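Local structure of ricin B lectin (Clostridium thermocellum, 3VSF) at residues A[300-312]-A[320-332]. The protein probably hydrolyses beta-1,3-galactan from the chain end as an exo-beta-1,3-galactanase, pairing a family 43 glycoside hydrolase domain with a galactose-binding ricin-type beta-trefoil. Residues are numbered along the deposited sequence; the frame is centred on the assembly and turned at random.
Sequences GTSYLYMGDRWAG and DSQYVWLPLNFIS
Tyr-305 and Leu-326 bond twice through their backbones, Tyr-305 N to Leu-326 O at 2.7 Å and Leu-326 N to Tyr-305 O at 3.1 Å. Beside them a single straight bond, Leu-328 N to Tyr-303 O, is 2.7 Å long (172° at the hydrogen). Arg-309 and Gln-322 form a second such pair, Arg-309 N to Gln-322 O 2.8 Å, whereas the two bonds between Gly-307 and Val-324 are weak. Just beyond the last strand pair, beside the connecting loop, Ser-321 OG accepts the N-H of Ala-311 at 3.0 Å in a nearly straight bond and also bonds to Val-318 O, tying the two ends of the loop together. On the side of the sheet carrying Leu-304 and Met-306, the Trp-325 indole receives both side chains on one face. Met-306 runs alongside it, CG beside the backbone N (chi1 -57°), which sets CG over the five-membered ring, 4.1 Å from its centroid, with the sulfur oblique in a Met-aromatic contact. Leu-304 CD2 lies above the rim of the benzo ring, 3.9 Å from Trp-325 CE3. On the opposite face of the sheet, the Arg-309 guanidinium passes Val-324 CG2 and bonds to the carbonyls of Tyr-285 and Arg-286. Farther along, Phe-330 sends its edge onto the face of Tyr-303 in a T-shaped stack, centroids 5.2 Å apart and planes at 63°. These antiparallel strands are the middle pair of a four-stranded blade, between 288-296 and 336-337; five such sheets make the five-bladed beta-propeller characteristic of family 43 glycoside hydrolases.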
loop_
_atom_site.group_PDB
_atom_site.type_symbol
_atom_site.label_atom_id
_atom_site.label_comp_id
_atom_site.label_asym_id
_atom_site.label_seq_id
_atom_site.Cartn_x
_atom_site.Cartn_y
_atom_site.Cartn_z
ATOM N N GLY A 300 -6.762 16.957 7.017
ATOM C CA GLY A 300 -5.329 16.918 6.790
ATOM C C GLY A 300 -4.974 16.185 5.513
ATOM O O GLY A 300 -5.708 16.248 4.526
ATOM N N THR A 301 -3.846 15.483 5.530
ATOM C CA THR A 301 -3.393 14.742 4.358
ATOM C C THR A 301 -3.156 13.268 4.676
ATOM O O THR A 301 -2.439 12.933 5.619
ATOM C CB THR A 301 -2.101 15.347 3.773
ATOM O OG1 THR A 301 -2.357 16.683 3.323
ATOM C CG2 THR A 301 -1.603 14.512 2.605
ATOM N N SER A 302 -3.767 12.394 3.883
ATOM C CA SER A 302 -3.572 10.955 4.024
ATOM C C SER A 302 -3.033 10.365 2.725
ATOM O O SER A 302 -3.630 10.532 1.665
ATOM C CB SER A 302 -4.882 10.265 4.410
ATOM O OG SER A 302 -5.367 10.744 5.650
ATOM N N TYR A 303 -1.903 9.675 2.816
ATOM C CA TYR A 303 -1.270 9.091 1.640
ATOM C C TYR A 303 -1.873 7.737 1.277
ATOM O O TYR A 303 -1.912 6.823 2.098
ATOM C CB TYR A 303 0.241 8.971 1.854
ATOM C CG TYR A 303 0.949 10.307 1.901
ATOM C CD1 TYR A 303 1.733 10.737 0.839
ATOM C CD2 TYR A 303 0.820 11.146 3.001
ATOM C CE1 TYR A 303 2.378 11.959 0.876
ATOM C CE2 TYR A 303 1.461 12.369 3.046
ATOM C CZ TYR A 303 2.238 12.772 1.981
ATOM O OH TYR A 303 2.877 13.989 2.022
ATOM N N LEU A 304 -2.345 7.619 0.039
ATOM C CA LEU A 304 -2.975 6.390 -0.431
ATOM C C LEU A 304 -1.991 5.486 -1.165
ATOM O O LEU A 304 -1.234 5.938 -2.023
ATOM C CB LEU A 304 -4.161 6.711 -1.342
ATOM C CG LEU A 304 -4.795 5.520 -2.067
ATOM C CD1 LEU A 304 -5.307 4.489 -1.073
ATOM C CD2 LEU A 304 -5.914 5.983 -2.987
ATOM N N TYR A 305 -2.012 4.204 -0.820
ATOM C CA TYR A 305 -1.172 3.213 -1.477
ATOM C C TYR A 305 -1.976 2.411 -2.493
ATOM O O TYR A 305 -3.073 1.934 -2.194
ATOM C CB TYR A 305 -0.552 2.268 -0.445
ATOM C CG TYR A 305 -0.069 0.957 -1.025
ATOM C CD1 TYR A 305 1.245 0.803 -1.448
ATOM C CD2 TYR A 305 -0.927 -0.128 -1.150
ATOM C CE1 TYR A 305 1.690 -0.394 -1.978
ATOM C CE2 TYR A 305 -0.493 -1.327 -1.680
ATOM C CZ TYR A 305 0.816 -1.455 -2.093
ATOM O OH TYR A 305 1.251 -2.648 -2.620
ATOM N N MET A 306 -1.426 2.265 -3.694
ATOM C CA MET A 306 -2.062 1.466 -4.732
ATOM C C MET A 306 -1.194 0.271 -5.084
ATOM O O MET A 306 0.025 0.388 -5.198
ATOM C CB MET A 306 -2.305 2.303 -5.984
ATOM C CG MET A 306 -3.131 3.542 -5.740
ATOM S SD MET A 306 -3.355 4.505 -7.242
ATOM C CE MET A 306 -4.138 5.955 -6.556
ATOM N N GLY A 307 -1.829 -0.881 -5.261
ATOM C CA GLY A 307 -1.112 -2.089 -5.608
ATOM C C GLY A 307 -1.865 -2.932 -6.615
ATOM O O GLY A 307 -3.017 -2.649 -6.942
ATOM N N ASP A 308 -1.205 -3.972 -7.111
ATOM C CA ASP A 308 -1.829 -4.890 -8.051
ATOM C C ASP A 308 -1.693 -6.330 -7.576
ATOM O O ASP A 308 -0.591 -6.803 -7.299
ATOM C CB ASP A 308 -1.217 -4.742 -9.448
ATOM C CG ASP A 308 -1.707 -3.501 -10.172
ATOM O OD1 ASP A 308 -2.813 -3.552 -10.752
ATOM O OD2 ASP A 308 -0.987 -2.481 -10.167
ATOM N N ARG A 309 -2.823 -7.019 -7.472
ATOM C CA ARG A 309 -2.812 -8.446 -7.196
ATOM C C ARG A 309 -2.836 -9.189 -8.524
ATOM O O ARG A 309 -3.889 -9.633 -8.984
ATOM C CB ARG A 309 -4.004 -8.844 -6.325
ATOM C CG ARG A 309 -4.047 -10.322 -5.970
ATOM C CD ARG A 309 -5.018 -10.586 -4.833
ATOM N NE ARG A 309 -4.595 -9.928 -3.601
ATOM C CZ ARG A 309 -5.256 -9.997 -2.451
ATOM N NH1 ARG A 309 -6.379 -10.698 -2.370
ATOM N NH2 ARG A 309 -4.794 -9.363 -1.382
ATOM N N TRP A 310 -1.665 -9.306 -9.140
ATOM C CA TRP A 310 -1.545 -9.898 -10.467
ATOM C C TRP A 310 -2.126 -11.307 -10.530
ATOM O O TRP A 310 -1.720 -12.193 -9.778
ATOM C CB TRP A 310 -0.083 -9.906 -10.918
ATOM C CG TRP A 310 0.525 -8.538 -10.985
ATOM C CD1 TRP A 310 1.475 -8.021 -10.154
ATOM C CD2 TRP A 310 0.216 -7.508 -11.933
ATOM N NE1 TRP A 310 1.781 -6.733 -10.527
ATOM C CE2 TRP A 310 1.021 -6.396 -11.616
ATOM C CE3 TRP A 310 -0.661 -7.420 -13.018
ATOM C CZ2 TRP A 310 0.974 -5.209 -12.347
ATOM C CZ3 TRP A 310 -0.705 -6.241 -13.741
ATOM C CH2 TRP A 310 0.108 -5.153 -13.403
ATOM N N ALA A 311 -3.077 -11.502 -11.437
ATOM C CA ALA A 311 -3.722 -12.796 -11.611
ATOM C C ALA A 311 -2.723 -13.853 -12.071
ATOM O O ALA A 311 -2.998 -15.051 -12.002
ATOM C CB ALA A 311 -4.873 -12.686 -12.600
ATOM N N GLY A 312 -1.563 -13.401 -12.536
ATOM C CA GLY A 312 -0.520 -14.303 -12.988
ATOM C C GLY A 312 -0.056 -15.236 -11.888
ATOM O O GLY A 312 0.538 -16.281 -12.156
ATOM N N ASP A 320 -7.459 -10.093 -15.443
ATOM C CA ASP A 320 -8.159 -10.641 -14.286
ATOM C C ASP A 320 -7.475 -10.249 -12.980
ATOM O O ASP A 320 -7.775 -10.804 -11.923
ATOM C CB ASP A 320 -8.266 -12.164 -14.387
ATOM C CG ASP A 320 -9.178 -12.613 -15.511
ATOM O OD1 ASP A 320 -10.102 -11.853 -15.872
ATOM O OD2 ASP A 320 -8.975 -13.732 -16.031
ATOM N N SER A 321 -6.559 -9.290 -13.058
ATOM C CA SER A 321 -5.839 -8.822 -11.879
ATOM C C SER A 321 -6.715 -7.925 -11.010
ATOM O O SER A 321 -7.468 -7.096 -11.520
ATOM C CB SER A 321 -4.567 -8.076 -12.286
ATOM O OG SER A 321 -3.659 -8.941 -12.942
ATOM N N GLN A 322 -6.606 -8.096 -9.697
ATOM C CA GLN A 322 -7.385 -7.308 -8.748
ATOM C C GLN A 322 -6.540 -6.190 -8.146
ATOM O O GLN A 322 -5.323 -6.154 -8.333
ATOM C CB GLN A 322 -7.950 -8.212 -7.653
ATOM C CG GLN A 322 -8.957 -9.233 -8.165
ATOM C CD GLN A 322 -8.984 -10.505 -7.340
ATOM O OE1 GLN A 322 -8.028 -10.820 -6.631
ATOM N NE2 GLN A 322 -10.082 -11.246 -7.431
ATOM N N TYR A 323 -7.186 -5.275 -7.429
ATOM C CA TYR A 323 -6.486 -4.127 -6.861
ATOM C C TYR A 323 -6.474 -4.156 -5.336
ATOM O O TYR A 323 -7.376 -4.709 -4.706
ATOM C CB TYR A 323 -7.110 -2.820 -7.355
ATOM C CG TYR A 323 -7.313 -2.772 -8.851
ATOM C CD1 TYR A 323 -6.248 -2.529 -9.709
ATOM C CD2 TYR A 323 -8.569 -2.973 -9.407
ATOM C CE1 TYR A 323 -6.429 -2.486 -11.079
ATOM C CE2 TYR A 323 -8.760 -2.932 -10.774
ATOM C CZ TYR A 323 -7.687 -2.688 -11.605
ATOM O OH TYR A 323 -7.874 -2.648 -12.967
ATOM N N VAL A 324 -5.443 -3.555 -4.752
ATOM C CA VAL A 324 -5.315 -3.472 -3.305
ATOM C C VAL A 324 -4.938 -2.057 -2.882
ATOM O O VAL A 324 -3.813 -1.612 -3.106
ATOM C CB VAL A 324 -4.253 -4.456 -2.775
ATOM C CG1 VAL A 324 -3.968 -4.193 -1.304
ATOM C CG2 VAL A 324 -4.702 -5.893 -2.990
ATOM N N TRP A 325 -5.887 -1.350 -2.277
ATOM C CA TRP A 325 -5.635 0.006 -1.800
ATOM C C TRP A 325 -5.575 0.057 -0.278
ATOM O O TRP A 325 -6.456 -0.462 0.408
ATOM C CB TRP A 325 -6.703 0.973 -2.318
ATOM C CG TRP A 325 -6.606 1.240 -3.789
ATOM C CD1 TRP A 325 -5.792 0.611 -4.685
ATOM C CD2 TRP A 325 -7.345 2.216 -4.534
ATOM N NE1 TRP A 325 -5.981 1.130 -5.943
ATOM C CE2 TRP A 325 -6.929 2.117 -5.878
ATOM C CE3 TRP A 325 -8.319 3.161 -4.196
ATOM C CZ2 TRP A 325 -7.453 2.928 -6.882
ATOM C CZ3 TRP A 325 -8.838 3.964 -5.195
ATOM C CH2 TRP A 325 -8.404 3.843 -6.522
ATOM N N LEU A 326 -4.525 0.683 0.241
ATOM C CA LEU A 326 -4.324 0.790 1.678
ATOM C C LEU A 326 -3.774 2.167 2.023
ATOM O O LEU A 326 -3.159 2.820 1.181
ATOM C CB LEU A 326 -3.354 -0.288 2.161
ATOM C CG LEU A 326 -3.713 -1.738 1.835
ATOM C CD1 LEU A 326 -2.543 -2.655 2.135
ATOM C CD2 LEU A 326 -4.951 -2.175 2.601
ATOM N N PRO A 327 -3.999 2.619 3.263
ATOM C CA PRO A 327 -3.439 3.897 3.708
ATOM C C PRO A 327 -1.971 3.752 4.093
ATOM O O PRO A 327 -1.601 2.781 4.752
ATOM C CB PRO A 327 -4.275 4.224 4.946
ATOM C CG PRO A 327 -4.663 2.892 5.484
ATOM C CD PRO A 327 -4.867 2.007 4.285
ATOM N N LEU A 328 -1.145 4.704 3.672
ATOM C CA LEU A 328 0.260 4.720 4.055
ATOM C C LEU A 328 0.453 5.669 5.232
ATOM O O LEU A 328 0.400 6.888 5.072
ATOM C CB LEU A 328 1.138 5.150 2.879
ATOM C CG LEU A 328 2.643 5.206 3.147
ATOM C CD1 LEU A 328 3.173 3.831 3.522
ATOM C CD2 LEU A 328 3.388 5.760 1.942
ATOM N N ASN A 329 0.676 5.105 6.414
ATOM C CA ASN A 329 0.780 5.899 7.633
ATOM C C ASN A 329 2.218 6.241 8.010
ATOM O O ASN A 329 3.128 5.434 7.828
ATOM C CB ASN A 329 0.082 5.184 8.791
ATOM C CG ASN A 329 -1.392 4.942 8.524
ATOM O OD1 ASN A 329 -2.070 5.774 7.921
ATOM N ND2 ASN A 329 -1.894 3.795 8.969
ATOM N N PHE A 330 2.411 7.446 8.538
ATOM C CA PHE A 330 3.732 7.902 8.952
ATOM C C PHE A 330 3.838 8.022 10.470
ATOM O O PHE A 330 3.458 9.043 11.044
ATOM C CB PHE A 330 4.058 9.253 8.306
ATOM C CG PHE A 330 4.320 9.177 6.829
ATOM C CD1 PHE A 330 5.619 9.163 6.342
ATOM C CD2 PHE A 330 3.272 9.124 5.924
ATOM C CE1 PHE A 330 5.865 9.096 4.982
ATOM C CE2 PHE A 330 3.513 9.056 4.564
ATOM C CZ PHE A 330 4.811 9.042 4.093
ATOM N N ILE A 331 4.349 6.978 11.117
ATOM C CA ILE A 331 4.616 7.028 12.550
ATOM C C ILE A 331 5.582 8.168 12.841
ATOM O O ILE A 331 5.364 8.972 13.747
ATOM C CB ILE A 331 5.234 5.714 13.068
ATOM C CG1 ILE A 331 4.146 4.674 13.337
ATOM C CG2 ILE A 331 6.024 5.964 14.341
ATOM C CD1 ILE A 331 3.392 4.241 12.108
ATOM N N SER A 332 6.651 8.227 12.054
ATOM C CA SER A 332 7.650 9.278 12.174
ATOM C C SER A 332 8.174 9.630 10.787
ATOM O O SER A 332 7.825 8.978 9.803
ATOM C CB SER A 332 8.802 8.817 13.069
ATOM O OG SER A 332 9.799 9.818 13.179
#